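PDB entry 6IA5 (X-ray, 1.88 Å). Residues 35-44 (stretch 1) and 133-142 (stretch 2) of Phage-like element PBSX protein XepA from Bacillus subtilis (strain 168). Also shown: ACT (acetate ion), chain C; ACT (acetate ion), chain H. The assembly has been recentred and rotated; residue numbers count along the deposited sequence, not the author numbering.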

# COMPACT_ATOMS: atom_id res chain seq x y z
N ASN E 35 -11.16 24.01 10.21
CA ASN E 35 -9.91 24.46 9.62
C ASN E 35 -10.23 25.64 8.71
O ASN E 35 -11.30 25.66 8.11
CB ASN E 35 -9.22 23.33 8.85
CG ASN E 35 -7.88 23.77 8.32
OD1 ASN E 35 -7.77 24.06 7.13
ND2 ASN E 35 -6.89 23.91 9.17
N LEU E 36 -9.31 26.60 8.59
CA LEU E 36 -9.56 27.79 7.78
C LEU E 36 -9.79 27.44 6.31
O LEU E 36 -10.37 28.24 5.59
CB LEU E 36 -8.42 28.81 7.96
CG LEU E 36 -7.15 28.60 7.15
CD1 LEU E 36 -6.27 29.86 7.19
CD2 LEU E 36 -6.35 27.38 7.61
N SER E 37 -9.37 26.23 5.86
CA SER E 37 -9.61 25.80 4.48
C SER E 37 -11.10 25.67 4.18
O SER E 37 -11.48 25.67 3.01
CB SER E 37 -8.89 24.52 4.16
OG SER E 37 -9.40 23.47 5.00
N GLY E 38 -11.95 25.57 5.22
CA GLY E 38 -13.39 25.47 5.05
C GLY E 38 -14.10 26.83 5.01
O GLY E 38 -15.32 26.92 4.78
N VAL E 39 -13.35 27.90 5.24
CA VAL E 39 -13.88 29.27 5.21
C VAL E 39 -13.72 29.80 3.78
O VAL E 39 -12.77 29.43 3.10
CB VAL E 39 -13.17 30.17 6.26
CG1 VAL E 39 -13.75 31.58 6.25
CG2 VAL E 39 -13.33 29.57 7.67
N ALA E 40 -14.65 30.66 3.33
CA ALA E 40 -14.46 31.32 2.04
C ALA E 40 -14.69 32.82 2.17
O ALA E 40 -15.42 33.28 3.05
CB ALA E 40 -15.37 30.70 1.00
N GLU E 41 -14.05 33.59 1.28
CA GLU E 41 -14.30 35.01 1.09
C GLU E 41 -15.03 35.17 -0.26
O GLU E 41 -14.63 34.56 -1.25
CB GLU E 41 -12.97 35.75 1.07
CG GLU E 41 -13.12 37.23 0.70
CD GLU E 41 -11.83 38.06 0.60
OE1 GLU E 41 -10.78 37.53 0.17
OE2 GLU E 41 -11.88 39.22 0.94
N ILE E 42 -16.09 35.99 -0.30
CA ILE E 42 -16.64 36.37 -1.59
C ILE E 42 -15.76 37.46 -2.20
O ILE E 42 -15.54 38.49 -1.57
CB ILE E 42 -18.15 36.72 -1.54
CG1 ILE E 42 -18.70 37.01 -2.94
CG2 ILE E 42 -18.44 37.86 -0.56
CD1 ILE E 42 -20.23 37.11 -3.01
N LEU E 43 -15.19 37.20 -3.38
CA LEU E 43 -14.27 38.15 -3.99
C LEU E 43 -15.03 39.26 -4.72
O LEU E 43 -14.58 40.40 -4.72
CB LEU E 43 -13.38 37.43 -5.00
CG LEU E 43 -12.40 36.39 -4.45
CD1 LEU E 43 -11.38 36.06 -5.51
CD2 LEU E 43 -11.70 36.88 -3.18
N THR E 44 -16.15 38.89 -5.37
CA THR E 44 -16.93 39.84 -6.15
C THR E 44 -18.32 39.24 -6.37
O THR E 44 -18.47 38.01 -6.45
CB THR E 44 -16.25 40.15 -7.50
OG1 THR E 44 -17.05 41.11 -8.20
CG2 THR E 44 -16.08 38.94 -8.39
N PHE E 133 -23.58 36.85 -10.79
CA PHE E 133 -22.22 36.33 -10.67
C PHE E 133 -21.75 36.39 -9.22
O PHE E 133 -21.86 37.43 -8.58
CB PHE E 133 -21.28 37.16 -11.53
CG PHE E 133 -19.80 36.80 -11.52
CD1 PHE E 133 -19.38 35.48 -11.56
CD2 PHE E 133 -18.84 37.81 -11.50
CE1 PHE E 133 -18.02 35.18 -11.57
CE2 PHE E 133 -17.49 37.50 -11.50
CZ PHE E 133 -17.08 36.19 -11.54
N VAL E 134 -21.19 35.28 -8.70
CA VAL E 134 -20.47 35.27 -7.43
C VAL E 134 -19.20 34.45 -7.61
O VAL E 134 -19.19 33.44 -8.32
CB VAL E 134 -21.28 34.72 -6.24
CG1 VAL E 134 -22.46 35.60 -5.86
CG2 VAL E 134 -21.75 33.28 -6.48
N LEU E 135 -18.13 34.89 -6.93
CA LEU E 135 -16.85 34.21 -6.97
C LEU E 135 -16.31 34.11 -5.55
O LEU E 135 -16.15 35.13 -4.89
CB LEU E 135 -15.91 35.02 -7.87
CG LEU E 135 -14.51 34.45 -8.06
CD1 LEU E 135 -14.54 33.02 -8.61
CD2 LEU E 135 -13.71 35.36 -9.00
N TYR E 136 -16.07 32.88 -5.07
CA TYR E 136 -15.61 32.60 -3.71
C TYR E 136 -14.20 32.02 -3.72
O TYR E 136 -13.85 31.25 -4.62
CB TYR E 136 -16.54 31.59 -3.01
CG TYR E 136 -17.81 32.22 -2.47
CD1 TYR E 136 -18.89 32.49 -3.30
CD2 TYR E 136 -17.90 32.60 -1.14
CE1 TYR E 136 -20.06 33.07 -2.81
CE2 TYR E 136 -19.05 33.19 -0.62
CZ TYR E 136 -20.12 33.44 -1.47
OH TYR E 136 -21.24 34.01 -0.95
N GLN E 137 -13.44 32.35 -2.68
CA GLN E 137 -12.06 31.92 -2.56
C GLN E 137 -11.80 31.38 -1.15
O GLN E 137 -12.08 32.07 -0.17
CB GLN E 137 -11.13 33.10 -2.84
CG GLN E 137 -9.65 32.73 -2.81
CD GLN E 137 -8.81 33.91 -3.23
OE1 GLN E 137 -8.58 34.85 -2.44
NE2 GLN E 137 -8.37 33.91 -4.48
N SER E 138 -11.26 30.14 -1.08
CA SER E 138 -10.79 29.55 0.17
C SER E 138 -9.27 29.40 0.08
O SER E 138 -8.73 29.14 -0.99
CB SER E 138 -11.43 28.21 0.45
OG SER E 138 -12.83 28.35 0.67
N VAL E 139 -8.61 29.57 1.23
CA VAL E 139 -7.17 29.37 1.36
C VAL E 139 -6.93 28.42 2.53
O VAL E 139 -7.76 28.31 3.43
CB VAL E 139 -6.42 30.69 1.56
CG1 VAL E 139 -6.48 31.58 0.31
CG2 VAL E 139 -6.90 31.44 2.80
N GLY E 140 -5.78 27.72 2.50
CA GLY E 140 -5.37 26.89 3.62
C GLY E 140 -3.91 27.15 3.95
O GLY E 140 -3.26 27.97 3.30
N ALA E 141 -3.41 26.44 4.97
CA ALA E 141 -2.08 26.65 5.49
C ALA E 141 -1.71 25.46 6.37
O ALA E 141 -2.61 24.83 6.95
CB ALA E 141 -2.09 27.91 6.31
N GLY E 142 -0.40 25.19 6.51
CA GLY E 142 0.09 24.30 7.56
C GLY E 142 -0.08 22.81 7.22
O GLY E 142 -0.57 22.43 6.14
C ACT C . -7.01 22.52 12.38
O ACT C . -5.90 22.88 11.93
OXT ACT C . -8.09 22.62 11.72
CH3 ACT C . -7.12 21.88 13.74
C ACT H . -10.69 20.38 12.49
O ACT H . -11.01 21.38 11.82
OXT ACT H . -11.58 19.61 12.91
CH3 ACT H . -9.25 20.02 12.81
O HOH W 1 -5.46 24.31 5.56
O HOH W 2 -4.21 24.78 9.12
O HOH W 3 -10.17 30.16 3.59
O HOH W 4 -13.62 25.49 1.33
O HOH W 5 -9.18 35.24 0.08

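The apolar part of this contact is built on an antiparallel strand pairing, and its clearest motif is Ile42 laid against Tyr136. The two form a non-hydrogen-bonded pair, CA to CA only 4.4 Å, so their side chains leave the same face of the sheet. Tyr136, with chi1 in m, brings its ring beneath the isoleucine: Ile42 CB sits 4.0 Å from the centroid of the Tyr136 ring, 22° off its normal, a CH-pi contact over the face. Ala40 CB meets the same ring at its edge, 3.8 Å from Tyr136 CD2, where a small methyl fits. Ile42, extended with both chi angles in t, carries its CD1 to 3.9 Å from Val134 CG1. The two stretches bury 798 Å² between them, both sides summed; Leu135 and Gln137 are buried, but Ile42 remains exposed.

Leu135, Gln137 and Glu41 point to the other face. There Leu43 CD1 approaches Leu135 CD2 at 4.3 Å, and Thr44 uses its methyl rather than its hydroxyl across the contact, with CG2 3.7 Å from Phe133 CE2.

Between these faces the backbone supplies the register. Glu41 and Gln137 exchange two hydrogen bonds, Glu41 N to Gln137 O and Gln137 N to Glu41 O, both 2.9 Å. Leu43 N adds a short one of 2.7 Å to Leu135 O.

In the loop and 3-10 segment of the first stretch, direct backbone pairing gives way to side chains and water. Ser138 OG donates to Val39 O at 2.7 Å, while water 4 donates to both Ser37 O and Ser138 OG. Leu36 O and Val139 O, two acceptors, lie 3.4 Å apart without bonding; water 3 lies within hydrogen-bonding reach of Leu36 O, at 2.8 Å, and Val39 O, at 2.7 Å, and accepts from Val139 N at 2.9 Å, linking the two stretches. Gly140 leaves room for the 3-10 segment: an ideal CB there would lie 3.5 Å from Ser37 CB.

At this end Asn35 organises the polar edge. Its OD1 accepts from Ser37 N at 3.0 Å and Ser37 OG at 2.7 Å, bracing the turn; water 1 lies 2.8 Å from Asn35 OD1 and accepts from Ala141 N at 3.0 Å. Asn35 ND2 donates to water 2, which passes a bond to Ala141 O. On the Glu41 side, water 5 lies 2.8 Å from Glu41 OE1 and 2.6 Å from Gln137 OE1, between two acceptors.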